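Endo-1,3-beta-glucanase, family GH16 (Zobellia galactanivorans, PDB 4BPZ) probably hydrolyses internal beta-1,3-glucosidic bonds of laminarin, here as the calcium-binding family 16 catalytic module of a longer marine enzyme. Local coordinates at residues 35-38 with 42-45; 40-43 with 47-50; 84-89 with 121-126; 228-233 with 240-245. The protein carries 1 engineered substitution. All coordinates share one frame; numbering follows the deposited sequence. Where two conformers were deposited one is given.

Interaction 1: residues 35-38 with 42-45; sequences IPPN and WHNN. With BGC (beta-D-glucopyranose), chain C; GLC (alpha-D-glucopyranose), chain B; BGC (beta-D-glucopyranose), chain D.
With CG beside the backbone N in both W42 (chi1 -73°) and H43 (chi1 -56°), the indole and the imidazole each swing back to meet P37, which slots its pyrrolidine ring between them. CD of P37 stands over the six-membered ring of W42, 3.3 Å from its centroid and 9° off the ring normal, a nearly vertical CH-pi contact. Proline suits the place because its rigid ring presents slightly polarised CD hydrogens to the pi cloud. The neighbouring CG of P37 packs obliquely against the imidazole, 3.2 Å from NE2 of H43. P36 lies obliquely beside the pyrrole end of the indole, its CA 3.7 Å from NE1 of W42. One polar bond ties the two segments within the loop: ND2 of N38 donates to the carbonyl O of W42 at 3.3 Å, long but almost straight, arriving from above the carbonyl plane.

Propped by P37, the H43 ring turns one face to the glucan, where NE2 of H43 comes 3.6 Å from C1 of the chain D glucose. The short amide of N44 reads two sugars: OD1 of N44 accepts from O2 of the chain C glucose at 2.6 Å, while ND2 of N44 donates to O3 of the alpha-glucose at 3.0 Å. A ring laid against sugars beside an amide that bonds their hydroxyls is typical of carbohydrate-binding clefts, here the glucan site of a family 16 hydrolase.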
loop_
_atom_site.group_PDB
_atom_site.type_symbol
_atom_site.label_atom_id
_atom_site.label_comp_id
_atom_site.label_asym_id
_atom_site.label_seq_id
_atom_site.Cartn_x
_atom_site.Cartn_y
_atom_site.Cartn_z
ATOM N N ILE A 35 -0.927 11.390 -11.064
ATOM C CA ILE A 35 -0.163 11.442 -12.336
ATOM C C ILE A 35 0.361 10.018 -12.623
ATOM O O ILE A 35 1.105 9.468 -11.794
ATOM C CB ILE A 35 1.023 12.384 -12.237
ATOM C CG1 ILE A 35 0.551 13.837 -11.990
ATOM C CG2 ILE A 35 1.858 12.321 -13.522
ATOM C CD1 ILE A 35 1.714 14.711 -11.477
ATOM N N PRO A 36 0.038 9.419 -13.785
ATOM C CA PRO A 36 0.520 8.106 -14.020
ATOM C C PRO A 36 2.021 8.179 -14.265
ATOM O O PRO A 36 2.539 9.097 -14.964
ATOM C CB PRO A 36 -0.178 7.668 -15.311
ATOM C CG PRO A 36 -1.264 8.669 -15.558
ATOM C CD PRO A 36 -0.940 9.906 -14.745
ATOM N N PRO A 37 2.797 7.196 -13.761
ATOM C CA PRO A 37 4.271 7.263 -13.829
ATOM C C PRO A 37 4.801 6.739 -15.152
ATOM O O PRO A 37 5.985 6.978 -15.396
ATOM C CB PRO A 37 4.754 6.317 -12.731
ATOM C CG PRO A 37 3.553 5.328 -12.552
ATOM C CD PRO A 37 2.328 6.175 -12.790
ATOM N N ASN A 38 4.008 6.067 -15.972
ATOM C CA ASN A 38 4.562 5.276 -17.081
ATOM C C ASN A 38 3.798 5.635 -18.359
ATOM O O ASN A 38 2.906 4.879 -18.812
ATOM C CB ASN A 38 4.516 3.727 -16.637
ATOM C CG ASN A 38 4.643 2.743 -17.703
ATOM O OD1 ASN A 38 5.493 2.903 -18.504
ATOM N ND2 ASN A 38 3.835 1.582 -17.657
ATOM N N TRP A 42 -0.151 3.203 -15.044
ATOM C CA TRP A 42 0.556 2.714 -13.845
ATOM C C TRP A 42 1.387 1.521 -14.252
ATOM O O TRP A 42 1.451 1.157 -15.441
ATOM C CB TRP A 42 -0.460 2.499 -12.718
ATOM C CG TRP A 42 -0.887 3.860 -12.206
ATOM C CD1 TRP A 42 -1.861 4.683 -12.689
ATOM C CD2 TRP A 42 -0.186 4.594 -11.179
ATOM N NE1 TRP A 42 -1.784 5.937 -12.034
ATOM C CE2 TRP A 42 -0.769 5.880 -11.135
ATOM C CE3 TRP A 42 0.888 4.295 -10.361
ATOM C CZ2 TRP A 42 -0.284 6.890 -10.255
ATOM C CZ3 TRP A 42 1.352 5.312 -9.474
ATOM C CH2 TRP A 42 0.772 6.569 -9.425
ATOM N N HIS A 43 2.091 0.953 -13.286
ATOM C CA HIS A 43 2.972 -0.183 -13.495
ATOM C C HIS A 43 2.202 -1.477 -13.505
ATOM O O HIS A 43 0.984 -1.515 -13.316
ATOM C CB HIS A 43 4.063 -0.160 -12.455
ATOM C CG HIS A 43 4.828 1.139 -12.454
ATOM N ND1 HIS A 43 5.579 1.534 -13.530
ATOM C CD2 HIS A 43 4.908 2.110 -11.485
ATOM C CE1 HIS A 43 6.172 2.728 -13.204
ATOM N NE2 HIS A 43 5.779 3.049 -11.939
ATOM N N ASN A 44 2.934 -2.596 -13.678
ATOM C CA ASN A 44 2.357 -3.910 -13.540
ATOM C C ASN A 44 1.215 -4.194 -14.501
ATOM O O ASN A 44 0.331 -5.031 -14.175
ATOM C CB ASN A 44 1.936 -4.191 -12.079
ATOM C CG ASN A 44 3.000 -3.844 -11.097
ATOM O OD1 ASN A 44 4.127 -4.340 -11.227
ATOM N ND2 ASN A 44 2.695 -3.010 -10.119
ATOM N N ASN A 45 1.098 -3.474 -15.627
ATOM C CA ASN A 45 0.000 -3.667 -16.540
ATOM C C ASN A 45 -1.371 -3.389 -15.909
ATOM O O ASN A 45 -2.406 -3.835 -16.410
ATOM C CB ASN A 45 0.031 -5.067 -17.206
ATOM C CG ASN A 45 1.317 -5.290 -17.896
ATOM O OD1 ASN A 45 1.681 -4.460 -18.746
ATOM N ND2 ASN A 45 2.017 -6.306 -17.541
HETATM C C2 BGC C . 6.249 -2.271 -9.820
HETATM C C3 BGC C . 7.465 -1.497 -10.225
HETATM C C4 BGC C . 7.373 -0.015 -9.700
HETATM C C5 BGC C . 7.114 -0.018 -8.172
HETATM C C6 BGC C . 6.833 1.351 -7.588
HETATM C C1 BGC C . 6.053 -2.128 -8.287
HETATM O O2 BGC C . 6.431 -3.610 -10.182
HETATM O O3 BGC C . 7.479 -1.466 -11.651
HETATM O O4 BGC C . 8.589 0.710 -9.841
HETATM O O5 BGC C . 5.891 -0.774 -7.946
HETATM O O6 BGC C . 5.665 1.962 -8.088
HETATM C C1 GLC B . 4.624 -4.462 -4.552
HETATM C C2 GLC B . 5.057 -4.300 -6.048
HETATM C C3 GLC B . 4.507 -2.949 -6.527
HETATM C C4 GLC B . 3.057 -2.872 -6.320
HETATM C C5 GLC B . 2.884 -2.901 -4.821
HETATM C C6 GLC B . 1.444 -2.815 -4.368
HETATM O O1 GLC B . 5.409 -3.698 -3.661
HETATM O O2 GLC B . 6.460 -4.376 -6.078
HETATM O O3 GLC B . 4.829 -2.789 -7.972
HETATM O O4 GLC B . 2.539 -1.657 -6.896
HETATM O O5 GLC B . 3.377 -4.174 -4.346
HETATM O O6 GLC B . 0.659 -3.889 -4.874
HETATM C C2 BGC D . 9.810 2.472 -10.908
HETATM C C3 BGC D . 10.033 3.126 -12.239
HETATM C C4 BGC D . 10.556 2.110 -13.270
HETATM C C5 BGC D . 9.596 0.899 -13.269
HETATM C C6 BGC D . 10.049 -0.126 -14.287
HETATM C C1 BGC D . 8.851 1.317 -11.075
HETATM O O2 BGC D . 9.299 3.428 -9.988
HETATM O O3 BGC D . 11.021 4.110 -12.139
HETATM O O4 BGC D . 10.551 2.717 -14.542
HETATM O O5 BGC D . 9.447 0.366 -11.943
HETATM O O6 BGC D . 9.047 -1.151 -14.326
#

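Interaction 2: residues 40-43 with 47-50; sequences GSWH and LQHY. With BGC (beta-D-glucopyranose), chain C; BGC (beta-D-glucopyranose), chain D.
Three groups grip a single water: NE1 of W42 donates to it at 2.9 Å, the backbone N of Y50 does so at the same length, and ND1 of H49 lies 2.8 Å away in a bond whose direction is open. The water lies in the plane of the indole, at its edge, and thus satisfies the one polar atom of a large buried side chain. A second water joins the backbones, accepting from N of W42 and donating to O of Q48 at 2.8 Å, so two solvent molecules bridge two segments that share no direct hydrogen bond.

The dry part is a T-shaped stack. Y50 presents its ring edge to the face of W42, with CD2 of Y50 3.4 Å from CE2 of W42 and the planes at 75°. The Y50 ring is carried there by a chi1 of -71°, which sets CG beside the backbone N. Tryptophan fits because it offers both a broad face to the tyrosine and an N-H to the water. In the middle of the loop, O of G40 approaches CE1 of H49 at 3.4 Å; with phi 94° at G40, a CB would press on the preceding carbonyl O, which suits glycine. The other imidazole nitrogen of H49 is bonded to the carbonyl of S78.

The loop thus lies against strand 48-50, which runs parallel to strand 82-93, while the Y50 ring packs on S84 and R86 of that strand and on A229 of strand 222-230.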
loop_
_atom_site.group_PDB
_atom_site.type_symbol
_atom_site.label_atom_id
_atom_site.label_comp_id
_atom_site.label_asym_id
_atom_site.label_seq_id
_atom_site.Cartn_x
_atom_site.Cartn_y
_atom_site.Cartn_z
ATOM N N GLY A 40 1.222 7.527 -19.245
ATOM C CA GLY A 40 -0.187 7.500 -19.181
ATOM C C GLY A 40 -0.762 6.314 -18.436
ATOM O O GLY A 40 -1.987 6.299 -18.251
ATOM N N SER A 41 0.118 5.402 -17.954
ATOM C CA SER A 41 -0.334 4.210 -17.213
ATOM C C SER A 41 0.412 4.058 -15.894
ATOM O O SER A 41 1.507 4.632 -15.716
ATOM C CB SER A 41 -0.093 2.969 -18.083
ATOM O OG SER A 41 -0.832 3.063 -19.330
ATOM N N TRP A 42 -0.151 3.203 -15.044
ATOM C CA TRP A 42 0.556 2.714 -13.845
ATOM C C TRP A 42 1.387 1.521 -14.252
ATOM O O TRP A 42 1.451 1.157 -15.441
ATOM C CB TRP A 42 -0.460 2.499 -12.718
ATOM C CG TRP A 42 -0.887 3.860 -12.206
ATOM C CD1 TRP A 42 -1.861 4.683 -12.689
ATOM C CD2 TRP A 42 -0.186 4.594 -11.179
ATOM N NE1 TRP A 42 -1.784 5.937 -12.034
ATOM C CE2 TRP A 42 -0.769 5.880 -11.135
ATOM C CE3 TRP A 42 0.888 4.295 -10.361
ATOM C CZ2 TRP A 42 -0.284 6.890 -10.255
ATOM C CZ3 TRP A 42 1.352 5.312 -9.474
ATOM C CH2 TRP A 42 0.772 6.569 -9.425
ATOM N N HIS A 43 2.091 0.953 -13.286
ATOM C CA HIS A 43 2.972 -0.183 -13.495
ATOM C C HIS A 43 2.202 -1.477 -13.505
ATOM O O HIS A 43 0.984 -1.515 -13.316
ATOM C CB HIS A 43 4.063 -0.160 -12.455
ATOM C CG HIS A 43 4.828 1.139 -12.454
ATOM N ND1 HIS A 43 5.579 1.534 -13.530
ATOM C CD2 HIS A 43 4.908 2.110 -11.485
ATOM C CE1 HIS A 43 6.172 2.728 -13.204
ATOM N NE2 HIS A 43 5.779 3.049 -11.939
ATOM N N LEU A 47 -4.864 -1.476 -14.795
ATOM C CA LEU A 47 -5.858 -0.926 -15.705
ATOM C C LEU A 47 -6.518 0.311 -15.230
ATOM O O LEU A 47 -7.353 0.855 -15.913
ATOM C CB LEU A 47 -6.918 -2.025 -15.996
ATOM C CG LEU A 47 -6.308 -3.249 -16.739
ATOM C CD1 LEU A 47 -7.399 -4.265 -17.038
ATOM C CD2 LEU A 47 -5.694 -2.836 -18.068
ATOM N N GLN A 48 -6.182 0.828 -14.042
ATOM C CA GLN A 48 -6.852 1.974 -13.431
ATOM C C GLN A 48 -6.128 3.288 -13.678
ATOM O O GLN A 48 -4.880 3.327 -13.834
ATOM C CB GLN A 48 -7.096 1.835 -11.921
ATOM C CG GLN A 48 -5.851 2.064 -11.031
ATOM C CD GLN A 48 -4.754 1.082 -11.229
ATOM O OE1 GLN A 48 -3.539 1.451 -11.114
ATOM N NE2 GLN A 48 -5.039 -0.130 -11.492
ATOM N N HIS A 49 -6.868 4.390 -13.560
ATOM C CA HIS A 49 -6.335 5.677 -13.114
ATOM C C HIS A 49 -6.623 5.863 -11.644
ATOM O O HIS A 49 -7.608 5.378 -11.116
ATOM C CB HIS A 49 -6.958 6.842 -13.873
ATOM C CG HIS A 49 -6.248 7.185 -15.153
ATOM N ND1 HIS A 49 -4.939 7.393 -15.217
ATOM C CD2 HIS A 49 -6.750 7.380 -16.434
ATOM C CE1 HIS A 49 -4.612 7.669 -16.493
ATOM N NE2 HIS A 49 -5.724 7.679 -17.212
ATOM N N TYR A 50 -5.726 6.600 -11.011
ATOM C CA TYR A 50 -5.915 7.031 -9.623
ATOM C C TYR A 50 -6.346 8.492 -9.586
ATOM O O TYR A 50 -5.859 9.291 -10.355
ATOM C CB TYR A 50 -4.626 6.809 -8.822
ATOM C CG TYR A 50 -4.328 5.351 -8.557
ATOM C CD1 TYR A 50 -5.247 4.542 -7.881
ATOM C CD2 TYR A 50 -3.102 4.782 -8.911
ATOM C CE1 TYR A 50 -4.965 3.226 -7.578
ATOM C CE2 TYR A 50 -2.808 3.466 -8.618
ATOM C CZ TYR A 50 -3.737 2.691 -7.937
ATOM O OH TYR A 50 -3.458 1.380 -7.606
HETATM C C2 BGC C . 6.249 -2.271 -9.820
HETATM C C3 BGC C . 7.465 -1.497 -10.225
HETATM C C4 BGC C . 7.373 -0.015 -9.700
HETATM C C5 BGC C . 7.114 -0.018 -8.172
HETATM C C6 BGC C . 6.833 1.351 -7.588
HETATM C C1 BGC C . 6.053 -2.128 -8.287
HETATM O O2 BGC C . 6.431 -3.610 -10.182
HETATM O O3 BGC C . 7.479 -1.466 -11.651
HETATM O O4 BGC C . 8.589 0.710 -9.841
HETATM O O5 BGC C . 5.891 -0.774 -7.946
HETATM O O6 BGC C . 5.665 1.962 -8.088
HETATM C C2 BGC D . 9.810 2.472 -10.908
HETATM C C3 BGC D . 10.033 3.126 -12.239
HETATM C C4 BGC D . 10.556 2.110 -13.270
HETATM C C5 BGC D . 9.596 0.899 -13.269
HETATM C C6 BGC D . 10.049 -0.126 -14.287
HETATM C C1 BGC D . 8.851 1.317 -11.075
HETATM O O2 BGC D . 9.299 3.428 -9.988
HETATM O O3 BGC D . 11.021 4.110 -12.139
HETATM O O4 BGC D . 10.551 2.717 -14.542
HETATM O O5 BGC D . 9.447 0.366 -11.943
HETATM O O6 BGC D . 9.047 -1.151 -14.326
HETATM O O HOH W 1 -3.720 7.917 -12.724
HETATM O O HOH W 2 -2.848 2.202 -15.470
#

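Interaction 3: residues 84-89 with 121-126; sequences SARLNS and SNETGN. With BGC (beta-D-glucopyranose), chain C.
The ionic contact comes first: R86 and E123 reach toward each other from opposite directions, and NH2 of R86 meets OE2 of E123 at 2.7 Å in a salt bridge. The bond is bent, 136° at the hydrogen, and the guanidinium and carboxylate planes stand 47° apart; the carboxylate is met on its syn side. Arginine reaches this far through an extended chain, CG anti to the backbone N at a chi1 of 177°.

Ligand hydrogen bonds follow. O6 of the chain C glucose donates to OE1 of E123 at 2.7 Å and receives a weak bond from NH2 of R86. The carboxylate therefore divides its oxygens between arginine and sugar, and R86 probably polarises and steadies it. Q33 forms a second shell, bonded to both NE of R86 and OE2 of E123.

Van der Waals packing adds one pair, the end of N88 lying against CB of N126. Backbone ordering completes the account. An ST turn, with N of E123 bonded to OG of S121 at 3.2 Å, runs into a type II turn from E123 to N126, whose third residue, G125, has the positive phi that glycine readily accepts.

R86 and N88 project from strand 82-93, between strands 30-32 and 222-230, toward the loop that follows strand 110-118.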
loop_
_atom_site.group_PDB
_atom_site.type_symbol
_atom_site.label_atom_id
_atom_site.label_comp_id
_atom_site.label_asym_id
_atom_site.label_seq_id
_atom_site.Cartn_x
_atom_site.Cartn_y
_atom_site.Cartn_z
ATOM N N SER A 84 -9.611 4.515 -9.180
ATOM C CA SER A 84 -9.372 4.115 -7.809
ATOM C C SER A 84 -8.612 5.270 -7.122
ATOM O O SER A 84 -8.534 6.368 -7.679
ATOM C CB SER A 84 -8.626 2.789 -7.794
ATOM O OG SER A 84 -8.512 2.289 -6.505
ATOM N N ALA A 85 -8.060 4.988 -5.947
ATOM C CA ALA A 85 -7.211 5.973 -5.264
ATOM C C ALA A 85 -5.957 5.271 -4.779
ATOM O O ALA A 85 -5.933 4.076 -4.479
ATOM C CB ALA A 85 -7.928 6.635 -4.112
ATOM N N ARG A 86 -4.898 6.095 -4.711
ATOM C CA ARG A 86 -3.556 5.685 -4.250
ATOM C C ARG A 86 -3.070 6.811 -3.286
ATOM O O ARG A 86 -2.706 7.890 -3.771
ATOM C CB ARG A 86 -2.595 5.475 -5.436
ATOM C CG ARG A 86 -1.185 5.121 -5.047
ATOM C CD ARG A 86 -0.469 4.614 -6.278
ATOM N NE ARG A 86 0.998 4.456 -6.049
ATOM C CZ ARG A 86 1.724 3.468 -6.563
ATOM N NH1 ARG A 86 1.192 2.396 -7.096
ATOM N NH2 ARG A 86 3.070 3.560 -6.448
ATOM N N LEU A 87 -3.090 6.537 -2.024
ATOM C CA LEU A 87 -2.698 7.492 -0.964
ATOM C C LEU A 87 -1.271 7.207 -0.546
ATOM O O LEU A 87 -0.810 6.059 -0.602
ATOM C CB LEU A 87 -3.565 7.355 0.245
ATOM C CG LEU A 87 -5.055 7.520 0.060
ATOM C CD1 LEU A 87 -5.784 7.383 1.398
ATOM C CD2 LEU A 87 -5.380 8.818 -0.597
ATOM N N ASN A 88 -0.551 8.267 -0.184
ATOM C CA ASN A 88 0.790 8.144 0.437
ATOM C C ASN A 88 0.765 8.882 1.729
ATOM O O ASN A 88 0.191 10.012 1.786
ATOM C CB ASN A 88 1.890 8.783 -0.437
ATOM C CG ASN A 88 2.072 8.207 -1.821
ATOM O OD1 ASN A 88 1.464 7.177 -2.233
ATOM N ND2 ASN A 88 2.906 8.795 -2.562
ATOM N N SER A 89 1.343 8.349 2.788
ATOM C CA SER A 89 1.445 9.152 4.019
ATOM C C SER A 89 2.394 10.326 3.800
ATOM O O SER A 89 3.452 10.212 3.178
ATOM C CB SER A 89 1.958 8.293 5.177
ATOM O OG SER A 89 3.246 7.724 4.985
ATOM N N SER A 121 12.572 7.287 -3.096
ATOM C CA SER A 121 12.100 6.733 -4.359
ATOM C C SER A 121 12.042 7.724 -5.488
ATOM O O SER A 121 12.201 7.358 -6.665
ATOM C CB SER A 121 10.704 6.084 -4.191
ATOM O OG SER A 121 9.744 7.136 -4.041
ATOM N N ASN A 122 11.682 8.949 -5.170
ATOM C CA ASN A 122 11.420 9.945 -6.167
ATOM C C ASN A 122 10.398 9.495 -7.174
ATOM O O ASN A 122 10.437 9.877 -8.343
ATOM C CB ASN A 122 12.734 10.496 -6.802
ATOM C CG ASN A 122 12.512 11.706 -7.697
ATOM O OD1 ASN A 122 11.668 12.571 -7.385
ATOM N ND2 ASN A 122 13.338 11.828 -8.740
ATOM N N GLU A 123 9.421 8.704 -6.788
ATOM C CA GLU A 123 8.380 8.302 -7.685
ATOM C C GLU A 123 7.617 9.485 -8.186
ATOM O O GLU A 123 7.293 10.442 -7.424
ATOM C CB GLU A 123 7.418 7.309 -6.973
ATOM C CG GLU A 123 6.220 6.992 -7.823
ATOM C CD GLU A 123 5.546 5.749 -7.339
ATOM O OE1 GLU A 123 6.029 4.628 -7.689
ATOM O OE2 GLU A 123 4.591 5.829 -6.518
ATOM N N THR A 124 7.293 9.480 -9.454
ATOM C CA THR A 124 6.543 10.540 -10.064
ATOM C C THR A 124 5.299 10.927 -9.267
ATOM O O THR A 124 4.505 10.090 -8.977
ATOM C CB THR A 124 6.275 10.321 -11.571
ATOM O OG1 THR A 124 7.610 10.265 -12.166
ATOM C CG2 THR A 124 5.395 11.369 -12.140
ATOM N N GLY A 125 5.142 12.230 -8.985
ATOM C CA GLY A 125 3.876 12.686 -8.357
ATOM C C GLY A 125 3.765 12.302 -6.878
ATOM O O GLY A 125 2.661 12.415 -6.331
ATOM N N ASN A 126 4.839 11.847 -6.253
ATOM C CA ASN A 126 4.803 11.523 -4.846
ATOM C C ASN A 126 5.029 12.776 -3.980
ATOM O O ASN A 126 5.117 13.883 -4.478
ATOM C CB ASN A 126 5.744 10.367 -4.485
ATOM C CG ASN A 126 7.159 10.764 -4.251
ATOM O OD1 ASN A 126 7.942 9.913 -3.720
ATOM N ND2 ASN A 126 7.549 11.958 -4.536
HETATM C C2 BGC C . 6.249 -2.271 -9.820
HETATM C C3 BGC C . 7.465 -1.497 -10.225
HETATM C C4 BGC C . 7.373 -0.015 -9.700
HETATM C C5 BGC C . 7.114 -0.018 -8.172
HETATM C C6 BGC C . 6.833 1.351 -7.588
HETATM C C1 BGC C . 6.053 -2.128 -8.287
HETATM O O2 BGC C . 6.431 -3.610 -10.182
HETATM O O3 BGC C . 7.479 -1.466 -11.651
HETATM O O4 BGC C . 8.589 0.710 -9.841
HETATM O O5 BGC C . 5.891 -0.774 -7.946
HETATM O O6 BGC C . 5.665 1.962 -8.088
#

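Interaction 4: residues 228-233 with 240-245; sequences IAMGGT and ENFTDD
A Met-aromatic contact joins M230 to F242, packing the end of strand 222-230 against the loop leading into strand 244-255 in the beta-sandwich of this family 16 module. The close part is the methyl of M230: its CE lies over the F242 face, 3.8 Å from the ring centroid and 15° off the normal, making a CH-pi contact. The sulfur sits farther out and obliquely, with SD of M230 4.7 Å from that centroid. Methionine suits the spot because its unbranched chain can fold; bends at chi2 (-57°) and chi3 (-59°) lay the methyl on the ring. F242 comes from the opposite direction, its CG anti to the backbone N, and gives a flat, buried face. The backbone N of D244 lies over the rim of its other face.

The remainder is looser. E240, N241 and T243 are exposed on the outer side of the loop, their polar side chains fitting a solvent-facing loop. D245, only partly exposed, has its polar partner outside the contact, OD2 bonding to the backbone N of K107. Toward strand 244-255 the two segments meet through little more than a single van der Waals touch, CD1 of I228 lying 4.0 Å from the carbonyl O of D245.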
loop_
_atom_site.group_PDB
_atom_site.type_symbol
_atom_site.label_atom_id
_atom_site.label_comp_id
_atom_site.label_asym_id
_atom_site.label_seq_id
_atom_site.Cartn_x
_atom_site.Cartn_y
_atom_site.Cartn_z
ATOM N N ILE A 228 -6.062 0.532 -4.188
ATOM C CA ILE A 228 -6.609 -0.667 -4.904
ATOM C C ILE A 228 -6.210 -0.549 -6.345
ATOM O O ILE A 228 -6.715 0.354 -7.022
ATOM C CB ILE A 228 -8.139 -0.832 -4.804
ATOM C CG1 ILE A 228 -8.717 -0.719 -3.394
ATOM C CG2 ILE A 228 -8.493 -2.185 -5.449
ATOM C CD1 ILE A 228 -10.245 -0.657 -3.426
ATOM N N ALA A 229 -5.367 -1.433 -6.851
ATOM C CA ALA A 229 -5.149 -1.517 -8.299
ATOM C C ALA A 229 -6.226 -2.418 -8.884
ATOM O O ALA A 229 -6.772 -3.286 -8.203
ATOM C CB ALA A 229 -3.754 -2.056 -8.558
ATOM N N MET A 230 -6.491 -2.246 -10.153
ATOM C CA MET A 230 -7.439 -3.121 -10.924
ATOM C C MET A 230 -6.670 -3.845 -12.007
ATOM O O MET A 230 -5.943 -3.243 -12.785
ATOM C CB MET A 230 -8.522 -2.308 -11.523
ATOM C CG MET A 230 -9.507 -1.724 -10.515
ATOM S SD MET A 230 -10.352 -2.961 -9.449
ATOM C CE MET A 230 -11.189 -3.982 -10.686
ATOM N N GLY A 231 -6.859 -5.166 -12.066
ATOM C CA GLY A 231 -6.177 -5.950 -13.094
ATOM C C GLY A 231 -4.681 -5.936 -12.883
ATOM O O GLY A 231 -4.144 -5.858 -11.777
ATOM N N GLY A 232 -3.973 -6.054 -14.025
ATOM C CA GLY A 232 -2.523 -6.156 -13.963
ATOM C C GLY A 232 -2.018 -7.452 -13.373
ATOM O O GLY A 232 -2.774 -8.449 -13.217
ATOM N N THR A 233 -0.755 -7.478 -13.003
ATOM C CA THR A 233 -0.043 -8.716 -12.565
ATOM C C THR A 233 -0.827 -9.518 -11.594
ATOM O O THR A 233 -1.073 -10.716 -11.744
ATOM C CB THR A 233 1.362 -8.385 -12.020
ATOM O OG1 THR A 233 2.006 -7.543 -12.988
ATOM C CG2 THR A 233 2.208 -9.661 -11.830
ATOM N N GLU A 240 -16.602 -8.971 -16.461
ATOM C CA GLU A 240 -17.282 -7.962 -17.248
ATOM C C GLU A 240 -18.355 -7.195 -16.428
ATOM O O GLU A 240 -18.551 -6.003 -16.659
ATOM C CB GLU A 240 -17.973 -8.624 -18.438
ATOM C CG GLU A 240 -18.732 -7.595 -19.289
ATOM C CD GLU A 240 -20.150 -7.075 -18.717
ATOM O OE1 GLU A 240 -20.878 -7.796 -17.895
ATOM O OE2 GLU A 240 -20.576 -5.890 -19.093
ATOM N N ASN A 241 -18.924 -7.847 -15.439
ATOM C CA ASN A 241 -19.950 -7.255 -14.630
ATOM C C ASN A 241 -19.462 -6.391 -13.505
ATOM O O ASN A 241 -20.277 -5.933 -12.662
ATOM C CB ASN A 241 -20.979 -8.327 -14.165
ATOM C CG ASN A 241 -20.460 -9.253 -12.953
ATOM O OD1 ASN A 241 -19.244 -9.334 -12.621
ATOM N ND2 ASN A 241 -21.426 -9.946 -12.263
ATOM N N PHE A 242 -18.144 -6.200 -13.335
ATOM C CA PHE A 242 -17.634 -5.441 -12.190
ATOM C C PHE A 242 -18.237 -4.068 -12.198
ATOM O O PHE A 242 -18.261 -3.340 -13.183
ATOM C CB PHE A 242 -16.123 -5.360 -12.337
ATOM C CG PHE A 242 -15.476 -4.636 -11.137
ATOM C CD1 PHE A 242 -15.150 -5.323 -10.036
ATOM C CD2 PHE A 242 -15.283 -3.277 -11.124
ATOM C CE1 PHE A 242 -14.570 -4.703 -8.888
ATOM C CE2 PHE A 242 -14.686 -2.659 -10.020
ATOM C CZ PHE A 242 -14.370 -3.335 -8.911
ATOM N N THR A 243 -18.704 -3.670 -11.019
ATOM C CA THR A 243 -19.231 -2.326 -10.806
ATOM C C THR A 243 -18.265 -1.479 -9.974
ATOM O O THR A 243 -17.640 -0.551 -10.486
ATOM C CB THR A 243 -20.603 -2.360 -10.107
ATOM O OG1 THR A 243 -20.541 -3.229 -8.969
ATOM C CG2 THR A 243 -21.675 -2.860 -11.063
ATOM N N ASP A 244 -18.151 -1.808 -8.691
ATOM C CA ASP A 244 -17.266 -1.098 -7.777
ATOM C C ASP A 244 -16.960 -1.996 -6.606
ATOM O O ASP A 244 -17.634 -3.008 -6.360
ATOM C CB ASP A 244 -17.867 0.237 -7.371
ATOM C CG ASP A 244 -19.312 0.071 -6.933
ATOM O OD1 ASP A 244 -19.583 -0.534 -5.922
ATOM O OD2 ASP A 244 -20.236 0.541 -7.747
ATOM N N ASP A 245 -15.920 -1.663 -5.825
ATOM C CA ASP A 245 -15.635 -2.378 -4.582
ATOM C C ASP A 245 -14.826 -1.492 -3.673
ATOM O O ASP A 245 -14.153 -0.540 -4.157
ATOM C CB ASP A 245 -14.886 -3.691 -4.811
ATOM C CG ASP A 245 -15.162 -4.728 -3.769
ATOM O OD1 ASP A 245 -15.995 -4.506 -2.860
ATOM O OD2 ASP A 245 -14.524 -5.800 -3.851
#

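How the interactions relate
Interactions 1 and 2 share W42: P37 packs on the indole in the first, Y50 and a bridging water in the second. Interaction 3 joins them where CZ3 of W42 packs 3.5 Å from CZ of R86, so loop and strand bring H43, N44 and R86 of the glucan pocket close together. Interaction 1 is partly exposed and mixes CH-pi with sugar contacts; interaction 2 is buried, aromatic and water-bridged; interaction 3 is buried yet ionic, its charges paired beside the ligand. Interaction 4 is buried and apolar, away from the sugars. Backbone bonds link it to interactions 1 and 2, through N44 to T233 and L47 to M230, and OG of S84 bonds to the carbonyl of I228.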